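Local structure of anopheles gambiae adenosine kinase (Anopheles gambiae, 3LOO) at residues A[34-40]-A[138-144]; A[52-58]-A[147-153]; A[89-93]-A[339-343]. The protein catalyses the ATP-dependent phosphorylation of adenosine to AMP, as an adenosine kinase of the pfkB carbohydrate kinase family. All blocks are in the same frame, centred on the assembly; numbering follows the deposited sequence.

Interaction 1. Residues A[34-40]-A[138-144]; sequences LDISAVV and TCAVLVT. With B4P (bis(adenosine)-5'-tetraphosphate), chain D.
Leu34 to Val40 runs beside Thr138 to Thr144 as a parallel beta pair, in register from Leu34 with Thr138 to Val39 with Val143, inside the small mixed sheet that forms the lid of ribokinase-like pfkB kinases. Six backbone hydrogen bonds hold the pair. Ile36 and Ala38 each use both N and O toward the partner strand, whereas the backbones of Asp35 and Ser37 bond to strand 76-80 on the other flank. Val143 N meets Ala38 O at 2.8 Å almost end-on to the carbonyl; Val141 N instead comes to Ile36 O from above the carbonyl plane, at 2.9 Å. Apolar packing dominates the face of Leu34, Ile36, Ala140 and Leu142, which helices 64-73 and 110-122 help to cover. There the Ile36 side chain crosses that of Thr138 at a slant, its CD1 3.9 Å from Thr138 CB. At the strand ends Val40 CG2 rests 4.0 Å from Leu142 CB. On the other face, which also carries three valines, the Asp35 carboxylate takes the ribose diol in a two-pronged grip: O2E donates to OD1 at 2.6 Å and O3E to OD2 at 2.6 Å. Asn313 also bonds OD2, which should steady the group's rotation, and Val141 CG2 packs on Asp35 CG. With its sulfur anti to the backbone N (chi1 179°), Cys139 brings SG to 3.6 Å from adenine C8A of the same nucleoside.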
# COMPACT_ATOMS: atom_id res chain seq x y z
N LEU A 34 8.98 9.91 0.98
CA LEU A 34 9.00 10.87 -0.11
C LEU A 34 9.62 10.16 -1.30
O LEU A 34 10.76 9.66 -1.20
CB LEU A 34 9.84 12.11 0.27
CG LEU A 34 9.93 13.25 -0.79
CD1 LEU A 34 8.55 13.87 -1.17
CD2 LEU A 34 10.90 14.38 -0.34
N ASP A 35 8.90 10.11 -2.43
CA ASP A 35 9.43 9.51 -3.62
C ASP A 35 10.37 10.50 -4.31
O ASP A 35 10.05 11.71 -4.43
CB ASP A 35 8.31 9.08 -4.59
CG ASP A 35 7.49 7.87 -4.08
OD1 ASP A 35 7.89 7.20 -3.08
OD2 ASP A 35 6.45 7.57 -4.71
N ILE A 36 11.50 9.97 -4.79
CA ILE A 36 12.44 10.72 -5.59
C ILE A 36 12.49 10.04 -6.96
O ILE A 36 13.06 8.96 -7.14
CB ILE A 36 13.83 10.79 -4.91
CG1 ILE A 36 13.70 11.36 -3.51
CG2 ILE A 36 14.82 11.62 -5.72
CD1 ILE A 36 14.96 11.26 -2.70
N SER A 37 11.89 10.70 -7.93
CA SER A 37 11.54 10.06 -9.17
C SER A 37 12.33 10.63 -10.33
O SER A 37 12.36 11.83 -10.49
CB SER A 37 10.06 10.29 -9.43
OG SER A 37 9.64 9.48 -10.52
N ALA A 38 12.91 9.79 -11.17
CA ALA A 38 13.66 10.28 -12.34
C ALA A 38 13.72 9.29 -13.50
O ALA A 38 13.58 8.07 -13.33
CB ALA A 38 15.10 10.73 -11.95
N VAL A 39 13.94 9.85 -14.68
CA VAL A 39 14.26 9.05 -15.84
C VAL A 39 15.76 8.76 -15.83
O VAL A 39 16.58 9.66 -15.66
CB VAL A 39 13.80 9.73 -17.15
CG1 VAL A 39 14.38 9.01 -18.40
CG2 VAL A 39 12.28 9.75 -17.17
N VAL A 40 16.12 7.50 -15.95
CA VAL A 40 17.53 7.14 -15.96
C VAL A 40 17.75 6.05 -16.97
O VAL A 40 16.78 5.49 -17.51
CB VAL A 40 18.02 6.66 -14.55
CG1 VAL A 40 17.56 7.62 -13.45
CG2 VAL A 40 17.57 5.23 -14.25
N THR A 138 12.69 7.74 2.12
CA THR A 138 12.50 8.12 0.74
C THR A 138 12.44 6.83 -0.07
O THR A 138 12.87 5.76 0.41
CB THR A 138 13.68 8.99 0.20
OG1 THR A 138 14.92 8.27 0.31
CG2 THR A 138 13.79 10.30 0.96
N CYS A 139 11.95 6.94 -1.29
CA CYS A 139 11.96 5.80 -2.18
C CYS A 139 12.42 6.29 -3.54
O CYS A 139 11.79 7.17 -4.11
CB CYS A 139 10.56 5.14 -2.28
SG CYS A 139 10.52 3.71 -3.41
N ALA A 140 13.54 5.75 -4.03
CA ALA A 140 13.99 5.99 -5.39
C ALA A 140 13.01 5.33 -6.32
O ALA A 140 12.69 4.15 -6.15
CB ALA A 140 15.42 5.40 -5.59
N VAL A 141 12.53 6.08 -7.31
CA VAL A 141 11.66 5.53 -8.35
C VAL A 141 12.35 5.80 -9.68
O VAL A 141 12.34 6.93 -10.18
CB VAL A 141 10.28 6.22 -8.37
CG1 VAL A 141 9.43 5.69 -9.52
CG2 VAL A 141 9.53 6.07 -7.03
N LEU A 142 13.00 4.78 -10.24
CA LEU A 142 13.82 4.94 -11.43
C LEU A 142 13.07 4.45 -12.64
O LEU A 142 12.67 3.29 -12.70
CB LEU A 142 15.13 4.16 -11.28
CG LEU A 142 15.90 4.43 -10.00
CD1 LEU A 142 17.25 3.75 -10.04
CD2 LEU A 142 16.07 5.93 -9.83
N VAL A 143 12.88 5.34 -13.61
CA VAL A 143 12.17 5.01 -14.84
C VAL A 143 13.18 4.75 -15.98
O VAL A 143 14.01 5.62 -16.31
CB VAL A 143 11.20 6.14 -15.23
CG1 VAL A 143 10.62 5.90 -16.62
CG2 VAL A 143 10.11 6.26 -14.19
N THR A 144 13.12 3.55 -16.54
CA THR A 144 13.96 3.16 -17.67
C THR A 144 13.06 2.51 -18.71
O THR A 144 12.51 1.42 -18.47
CB THR A 144 15.05 2.17 -17.28
OG1 THR A 144 15.94 2.78 -16.33
CG2 THR A 144 15.86 1.79 -18.49
PA B4P D . 4.36 1.27 -7.96
O1A B4P D . 4.31 2.48 -8.87
O2A B4P D . 5.57 0.34 -8.10
O3A B4P D . 3.12 0.35 -8.39
PB B4P D . 1.99 -0.06 -7.33
O1B B4P D . 1.14 1.14 -6.92
O2B B4P D . 2.50 -1.03 -6.28
O3B B4P D . 1.26 -0.81 -8.63
PG B4P D . 0.91 -2.37 -8.80
O1G B4P D . 1.98 -3.12 -9.53
O2G B4P D . 0.59 -2.90 -7.42
O3G B4P D . -0.44 -2.38 -9.66
PD B4P D . -0.72 -2.83 -11.18
O1D B4P D . 0.43 -2.41 -12.01
O2D B4P D . -1.25 -4.24 -11.27
O5E B4P D . 4.14 1.71 -6.41
C5E B4P D . 4.87 2.88 -6.10
C4E B4P D . 4.86 3.24 -4.65
O4E B4P D . 5.40 2.22 -3.81
C3E B4P D . 5.79 4.41 -4.46
O3E B4P D . 4.93 5.55 -4.29
C2E B4P D . 6.55 4.11 -3.18
O2E B4P D . 6.55 5.17 -2.21
C1E B4P D . 5.88 2.83 -2.64
N9A B4P D . 6.89 1.97 -1.99
C8A B4P D . 7.95 1.33 -2.57
N7A B4P D . 8.62 0.66 -1.58
C5A B4P D . 8.01 0.91 -0.38
C6A B4P D . 8.22 0.50 0.94
N6A B4P D . 9.27 -0.29 1.33
N1A B4P D . 7.38 0.96 1.91
C2A B4P D . 6.32 1.75 1.61
N3A B4P D . 6.09 2.14 0.34
C4A B4P D . 6.91 1.72 -0.66
O5F B4P D . -1.91 -1.81 -11.50
C5F B4P D . -2.99 -1.60 -10.60
C4F B4P D . -4.12 -0.98 -11.42
O4F B4P D . -3.66 0.13 -12.22
C3F B4P D . -4.64 -1.95 -12.47
O3F B4P D . -5.54 -2.87 -11.86
C2F B4P D . -5.30 -1.03 -13.47
O2F B4P D . -6.63 -0.67 -13.04
C1F B4P D . -4.36 0.19 -13.47
N9B B4P D . -3.37 -0.00 -14.58
C8B B4P D . -2.10 -0.43 -14.44
N7B B4P D . -1.48 -0.51 -15.64
C5B B4P D . -2.36 -0.14 -16.60
C6B B4P D . -2.33 -0.03 -17.98
N6B B4P D . -1.18 -0.33 -18.65
N1B B4P D . -3.44 0.40 -18.65
C2B B4P D . -4.59 0.71 -18.00
N3B B4P D . -4.68 0.61 -16.64
C4B B4P D . -3.61 0.19 -15.89

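Interaction 2. Residues A[52-58]-A[147-153]. With B4P (bis(adenosine)-5'-tetraphosphate), chain D.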
# COMPACT_ATOMS: atom_id res chain seq x y z
N PRO A 52 15.99 -4.03 -13.48
CA PRO A 52 14.79 -3.30 -13.92
C PRO A 52 13.56 -4.02 -13.34
O PRO A 52 13.68 -5.17 -12.90
CB PRO A 52 14.83 -3.41 -15.45
CG PRO A 52 15.77 -4.57 -15.75
CD PRO A 52 16.74 -4.66 -14.60
N ASN A 53 12.42 -3.34 -13.30
CA ASN A 53 11.16 -4.02 -12.97
C ASN A 53 11.18 -4.72 -11.58
O ASN A 53 10.81 -5.88 -11.46
CB ASN A 53 10.85 -5.02 -14.10
CG ASN A 53 9.39 -5.43 -14.16
OD1 ASN A 53 8.49 -4.59 -14.10
ND2 ASN A 53 9.15 -6.73 -14.34
N ASN A 54 11.64 -4.02 -10.54
CA ASN A 54 11.85 -4.63 -9.23
C ASN A 54 11.67 -3.61 -8.10
O ASN A 54 11.71 -2.40 -8.34
CB ASN A 54 13.29 -5.18 -9.20
CG ASN A 54 13.52 -6.19 -8.09
OD1 ASN A 54 12.58 -6.79 -7.56
ND2 ASN A 54 14.80 -6.39 -7.73
N ALA A 55 11.48 -4.09 -6.86
CA ALA A 55 11.40 -3.23 -5.68
C ALA A 55 12.25 -3.82 -4.59
O ALA A 55 12.12 -5.01 -4.29
CB ALA A 55 9.95 -3.10 -5.20
N ILE A 56 13.09 -3.00 -3.98
CA ILE A 56 14.01 -3.46 -2.95
C ILE A 56 14.04 -2.47 -1.82
O ILE A 56 13.56 -1.34 -1.95
CB ILE A 56 15.48 -3.66 -3.50
CG1 ILE A 56 16.10 -2.29 -3.89
CG2 ILE A 56 15.50 -4.70 -4.67
CD1 ILE A 56 17.59 -2.30 -4.34
N LEU A 57 14.60 -2.93 -0.70
CA LEU A 57 14.99 -2.10 0.43
C LEU A 57 16.44 -1.62 0.23
O LEU A 57 17.29 -2.39 -0.24
CB LEU A 57 14.87 -2.93 1.72
CG LEU A 57 13.43 -3.33 2.05
CD1 LEU A 57 13.39 -4.21 3.32
CD2 LEU A 57 12.50 -2.04 2.24
N ALA A 58 16.71 -0.35 0.56
CA ALA A 58 18.07 0.22 0.44
C ALA A 58 19.06 -0.42 1.39
O ALA A 58 18.77 -0.65 2.56
CB ALA A 58 18.06 1.72 0.68
N GLN A 147 9.83 0.36 -17.99
CA GLN A 147 10.06 -0.34 -16.72
C GLN A 147 10.33 0.64 -15.57
O GLN A 147 10.75 1.79 -15.79
CB GLN A 147 11.22 -1.32 -16.90
CG GLN A 147 11.04 -2.24 -18.10
CD GLN A 147 11.75 -3.56 -17.90
OE1 GLN A 147 12.98 -3.65 -18.03
NE2 GLN A 147 10.98 -4.60 -17.58
N ARG A 148 10.06 0.18 -14.35
CA ARG A 148 10.30 0.96 -13.13
C ARG A 148 11.06 0.11 -12.16
O ARG A 148 10.81 -1.10 -12.06
CB ARG A 148 8.99 1.41 -12.48
CG ARG A 148 8.25 2.43 -13.28
CD ARG A 148 6.83 2.63 -12.79
NE ARG A 148 6.70 4.05 -12.54
CZ ARG A 148 6.68 4.58 -11.33
NH1 ARG A 148 6.60 5.90 -11.20
NH2 ARG A 148 6.74 3.79 -10.25
N SER A 149 12.00 0.74 -11.48
CA SER A 149 12.77 0.10 -10.42
C SER A 149 12.78 0.99 -9.17
O SER A 149 13.10 2.20 -9.23
CB SER A 149 14.19 -0.14 -10.90
OG SER A 149 14.87 -1.04 -10.05
N LEU A 150 12.49 0.38 -8.03
CA LEU A 150 12.22 1.12 -6.79
C LEU A 150 13.22 0.72 -5.75
O LEU A 150 13.55 -0.47 -5.65
CB LEU A 150 10.80 0.78 -6.29
CG LEU A 150 9.56 1.55 -6.73
CD1 LEU A 150 9.62 2.14 -8.13
CD2 LEU A 150 8.25 0.70 -6.53
N CYS A 151 13.70 1.67 -4.97
CA CYS A 151 14.62 1.35 -3.88
C CYS A 151 14.26 2.23 -2.70
O CYS A 151 14.45 3.46 -2.76
CB CYS A 151 16.10 1.51 -4.29
SG CYS A 151 17.29 1.24 -3.00
N ALA A 152 13.74 1.58 -1.66
CA ALA A 152 13.14 2.26 -0.49
C ALA A 152 14.14 2.33 0.66
O ALA A 152 14.62 1.31 1.15
CB ALA A 152 11.84 1.52 -0.02
N ASN A 153 14.45 3.56 1.02
CA ASN A 153 15.31 3.90 2.12
C ASN A 153 14.38 4.31 3.24
O ASN A 153 13.91 5.48 3.27
CB ASN A 153 16.22 5.07 1.73
CG ASN A 153 17.03 5.62 2.91
OD1 ASN A 153 17.38 4.88 3.84
ND2 ASN A 153 17.32 6.91 2.88
PA B4P D . 4.36 1.27 -7.96
O1A B4P D . 4.31 2.48 -8.87
O2A B4P D . 5.57 0.34 -8.10
O3A B4P D . 3.12 0.35 -8.39
PB B4P D . 1.99 -0.06 -7.33
O1B B4P D . 1.14 1.14 -6.92
O2B B4P D . 2.50 -1.03 -6.28
O3B B4P D . 1.26 -0.81 -8.63
PG B4P D . 0.91 -2.37 -8.80
O1G B4P D . 1.98 -3.12 -9.53
O2G B4P D . 0.59 -2.90 -7.42
O3G B4P D . -0.44 -2.38 -9.66
PD B4P D . -0.72 -2.83 -11.18
O1D B4P D . 0.43 -2.41 -12.01
O2D B4P D . -1.25 -4.24 -11.27
O5E B4P D . 4.14 1.71 -6.41
C5E B4P D . 4.87 2.88 -6.10
C4E B4P D . 4.86 3.24 -4.65
O4E B4P D . 5.40 2.22 -3.81
C3E B4P D . 5.79 4.41 -4.46
O3E B4P D . 4.93 5.55 -4.29
C2E B4P D . 6.55 4.11 -3.18
O2E B4P D . 6.55 5.17 -2.21
C1E B4P D . 5.88 2.83 -2.64
N9A B4P D . 6.89 1.97 -1.99
C8A B4P D . 7.95 1.33 -2.57
N7A B4P D . 8.62 0.66 -1.58
C5A B4P D . 8.01 0.91 -0.38
C6A B4P D . 8.22 0.50 0.94
N6A B4P D . 9.27 -0.29 1.33
N1A B4P D . 7.38 0.96 1.91
C2A B4P D . 6.32 1.75 1.61
N3A B4P D . 6.09 2.14 0.34
C4A B4P D . 6.91 1.72 -0.66
O5F B4P D . -1.91 -1.81 -11.50
C5F B4P D . -2.99 -1.60 -10.60
C4F B4P D . -4.12 -0.98 -11.42
O4F B4P D . -3.66 0.13 -12.22
C3F B4P D . -4.64 -1.95 -12.47
O3F B4P D . -5.54 -2.87 -11.86
C2F B4P D . -5.30 -1.03 -13.47
O2F B4P D . -6.63 -0.67 -13.04
C1F B4P D . -4.36 0.19 -13.47
N9B B4P D . -3.37 -0.00 -14.58
C8B B4P D . -2.10 -0.43 -14.44
N7B B4P D . -1.48 -0.51 -15.64
C5B B4P D . -2.36 -0.14 -16.60
C6B B4P D . -2.33 -0.03 -17.98
N6B B4P D . -1.18 -0.33 -18.65
N1B B4P D . -3.44 0.40 -18.65
C2B B4P D . -4.59 0.71 -18.00
N3B B4P D . -4.68 0.61 -16.64
C4B B4P D . -3.61 0.19 -15.89
O HOH W 1 14.79 -2.21 -7.57
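Pro52 lies alongside Gln147, both side chains pointing the same way, with CB of the proline 3.2 Å from Gln147 OE1. Asn53 crosses the same glutamine at about a right angle: its CB sits 3.5 Å from Gln147 NE2, the two amide planes being only 21° apart. Asn54 N gives Arg148 O a weak bond of 3.4 Å. Asn54 O, by contrast, accepts Leu150 N soundly, and a water bridges Ser149 OG and Leu150 O, with a weaker contact to Asn54 O that can only share one of its two protons; Ser149 OG is also bonded to Gln51 O. The Arg148 side chain leaves the strand pair, with NH2 bonded to Asn313 OD1 and 3.1 Å from phosphate oxygen O1A of the bound dinucleotide. Ala55 then sets its CB against Leu150 CB. Here 54-57 is an outermost strand of the five-stranded lid sheet, joined in parallel to 147-153, the second strand of a hairpin. Ile56 holds CG1 between its own N and carbonyl carbon (chi1 67°), which brings it near Leu150 O and CD1 to 3.8 Å from Cys151 SG. Leu57 CD2 and Ala152 CB both border the adenine amino group, the alanine carbon 3.4 Å from N6A. At Ala58 the backbone N reaches Ala152 O at 2.7 Å from 44° above the carbonyl plane, while CB packs on Cys151 SG.

Interaction 3. Residues A[89-93]-A[339-343]; sequences VAQWI and CGIWA. With B4P (bis(adenosine)-5'-tetraphosphate), chain D.
Cys339 O accepts the backbone N of Ala343 at 2.8 Å, a single helical turn that sets both residues toward Val89 and Ile93 of the facing helix. The contact is a helix-helix crossing in the ribokinase-like alpha/beta fold, between helices 82-94 and 333-350. At these segments the axes are nearly perpendicular, at 100°, and remain 11.7 Å apart, a separation bridged by side chains alone. Two tryptophans meet across the gap. Trp92 and Trp342 both carry their indoles anti to the backbone N (chi1 169° and 170°), and the six-membered rings come rim to rim with essentially parallel planes and centroids 5.7 Å apart. Neither ring covers the other's face, so this is no stack; the nearest approach is between the two CH2 atoms, at 3.6 Å. Outside the pair, Trp92 NE1 bonds Gly357 O and the ring meets Phe355 edge-to-face, while Phe361 meets the Trp342 ring. Ile93 slides past Trp342 in the opposite direction, putting CG1 in the plane of that ring at its edge, 3.9 Å from CZ3. Ile93 CD1 reaches Cys339 SG, at 3.9 Å, and Ala343 CB. Helix 315-328 contributes Ala318 against Val89 and Ala325 against Ile93. Ile341, which takes no part in the crossing, brings CG2 near ribose O2F of the ligand. One helical turn before Ile93, Val89 CG1 touches Ala343 CB at 3.9 Å.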
# COMPACT_ATOMS: atom_id res chain seq x y z
N VAL A 89 -5.71 8.93 -2.03
CA VAL A 89 -6.68 8.66 -3.09
C VAL A 89 -8.10 8.45 -2.54
O VAL A 89 -9.04 9.06 -3.04
CB VAL A 89 -6.21 7.50 -4.07
CG1 VAL A 89 -7.33 7.08 -5.11
CG2 VAL A 89 -4.88 7.90 -4.75
N ALA A 90 -8.25 7.60 -1.51
CA ALA A 90 -9.53 7.44 -0.84
C ALA A 90 -10.16 8.76 -0.30
O ALA A 90 -11.37 8.97 -0.44
CB ALA A 90 -9.41 6.41 0.31
N GLN A 91 -9.36 9.61 0.33
CA GLN A 91 -9.82 10.91 0.79
C GLN A 91 -10.24 11.85 -0.37
O GLN A 91 -11.25 12.59 -0.28
CB GLN A 91 -8.73 11.55 1.65
CG GLN A 91 -8.76 11.04 3.07
CD GLN A 91 -10.03 11.49 3.83
OE1 GLN A 91 -10.77 12.39 3.41
NE2 GLN A 91 -10.25 10.88 4.97
N TRP A 92 -9.47 11.80 -1.45
CA TRP A 92 -9.76 12.66 -2.59
C TRP A 92 -11.14 12.30 -3.13
O TRP A 92 -11.98 13.18 -3.37
CB TRP A 92 -8.67 12.52 -3.66
CG TRP A 92 -9.09 13.18 -4.94
CD1 TRP A 92 -9.30 14.53 -5.15
CD2 TRP A 92 -9.36 12.54 -6.18
NE1 TRP A 92 -9.68 14.76 -6.46
CE2 TRP A 92 -9.74 13.55 -7.11
CE3 TRP A 92 -9.33 11.21 -6.61
CZ2 TRP A 92 -10.09 13.27 -8.43
CZ3 TRP A 92 -9.68 10.93 -7.94
CH2 TRP A 92 -10.05 11.96 -8.83
N ILE A 93 -11.39 11.00 -3.27
CA ILE A 93 -12.71 10.51 -3.70
C ILE A 93 -13.81 10.83 -2.66
O ILE A 93 -14.88 11.31 -3.01
CB ILE A 93 -12.66 8.98 -4.03
CG1 ILE A 93 -11.67 8.73 -5.18
CG2 ILE A 93 -14.07 8.41 -4.32
CD1 ILE A 93 -11.29 7.30 -5.37
N CYS A 339 -14.55 1.36 -8.87
CA CYS A 339 -13.96 2.63 -8.42
C CYS A 339 -12.43 2.56 -8.36
O CYS A 339 -11.75 3.53 -8.71
CB CYS A 339 -14.54 3.07 -7.08
SG CYS A 339 -13.98 4.73 -6.58
N GLY A 340 -11.89 1.42 -7.91
CA GLY A 340 -10.44 1.18 -7.90
C GLY A 340 -9.83 1.32 -9.28
O GLY A 340 -8.82 1.99 -9.47
N ILE A 341 -10.45 0.68 -10.26
CA ILE A 341 -9.94 0.74 -11.62
C ILE A 341 -10.05 2.14 -12.18
O ILE A 341 -9.13 2.62 -12.82
CB ILE A 341 -10.68 -0.26 -12.56
CG1 ILE A 341 -10.38 -1.69 -12.11
CG2 ILE A 341 -10.23 -0.02 -14.03
CD1 ILE A 341 -11.34 -2.73 -12.69
N TRP A 342 -11.16 2.81 -11.90
CA TRP A 342 -11.36 4.20 -12.32
C TRP A 342 -10.28 5.13 -11.73
O TRP A 342 -9.69 5.96 -12.44
CB TRP A 342 -12.77 4.68 -11.92
CG TRP A 342 -12.97 6.14 -12.10
CD1 TRP A 342 -13.34 6.79 -13.25
CD2 TRP A 342 -12.80 7.16 -11.10
NE1 TRP A 342 -13.42 8.14 -13.02
CE2 TRP A 342 -13.10 8.39 -11.71
CE3 TRP A 342 -12.42 7.14 -9.74
CZ2 TRP A 342 -13.02 9.62 -11.01
CZ3 TRP A 342 -12.35 8.34 -9.05
CH2 TRP A 342 -12.65 9.57 -9.70
N ALA A 343 -9.98 4.94 -10.44
CA ALA A 343 -9.04 5.81 -9.73
C ALA A 343 -7.62 5.61 -10.22
O ALA A 343 -6.87 6.59 -10.42
CB ALA A 343 -9.11 5.56 -8.22
PA B4P D . 4.36 1.27 -7.96
O1A B4P D . 4.31 2.48 -8.87
O2A B4P D . 5.57 0.34 -8.10
O3A B4P D . 3.12 0.35 -8.39
PB B4P D . 1.99 -0.06 -7.33
O1B B4P D . 1.14 1.14 -6.92
O2B B4P D . 2.50 -1.03 -6.28
O3B B4P D . 1.26 -0.81 -8.63
PG B4P D . 0.91 -2.37 -8.80
O1G B4P D . 1.98 -3.12 -9.53
O2G B4P D . 0.59 -2.90 -7.42
O3G B4P D . -0.44 -2.38 -9.66
PD B4P D . -0.72 -2.83 -11.18
O1D B4P D . 0.43 -2.41 -12.01
O2D B4P D . -1.25 -4.24 -11.27
O5E B4P D . 4.14 1.71 -6.41
C5E B4P D . 4.87 2.88 -6.10
C4E B4P D . 4.86 3.24 -4.65
O4E B4P D . 5.40 2.22 -3.81
C3E B4P D . 5.79 4.41 -4.46
O3E B4P D . 4.93 5.55 -4.29
C2E B4P D . 6.55 4.11 -3.18
O2E B4P D . 6.55 5.17 -2.21
C1E B4P D . 5.88 2.83 -2.64
N9A B4P D . 6.89 1.97 -1.99
C8A B4P D . 7.95 1.33 -2.57
N7A B4P D . 8.62 0.66 -1.58
C5A B4P D . 8.01 0.91 -0.38
C6A B4P D . 8.22 0.50 0.94
N6A B4P D . 9.27 -0.29 1.33
N1A B4P D . 7.38 0.96 1.91
C2A B4P D . 6.32 1.75 1.61
N3A B4P D . 6.09 2.14 0.34
C4A B4P D . 6.91 1.72 -0.66
O5F B4P D . -1.91 -1.81 -11.50
C5F B4P D . -2.99 -1.60 -10.60
C4F B4P D . -4.12 -0.98 -11.42
O4F B4P D . -3.66 0.13 -12.22
C3F B4P D . -4.64 -1.95 -12.47
O3F B4P D . -5.54 -2.87 -11.86
C2F B4P D . -5.30 -1.03 -13.47
O2F B4P D . -6.63 -0.67 -13.04
C1F B4P D . -4.36 0.19 -13.47
N9B B4P D . -3.37 -0.00 -14.58
C8B B4P D . -2.10 -0.43 -14.44
N7B B4P D . -1.48 -0.51 -15.64
C5B B4P D . -2.36 -0.14 -16.60
C6B B4P D . -2.33 -0.03 -17.98
N6B B4P D . -1.18 -0.33 -18.65
N1B B4P D . -3.44 0.40 -18.65
C2B B4P D . -4.59 0.71 -18.00
N3B B4P D . -4.68 0.61 -16.64
C4B B4P D . -3.61 0.19 -15.89

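Overall arrangement
Interactions 1 and 2 belong to one sheet and are direct neighbours: strands 137-144 and 147-153 follow each other as a hairpin, and backbone bonds such as Ala140 N to Cys151 O, 2.8 Å, join the two contacts. Interaction 1 is the buried inner pair, whereas interaction 2 includes an outermost strand and is only partly buried, with amide groups at one end and a bridging water along the pair. Interaction 3 is a buried helix crossing whose centre lies about 23 Å from that of interaction 1. Backbone hydrogen bonding unites the strand pairs; apolar and aromatic packing unites the helices. The bound dinucleotide touches all three, with interactions 1 and 2 lining one adenosine, interaction 2 also its phosphate, and interaction 3 bordering the other.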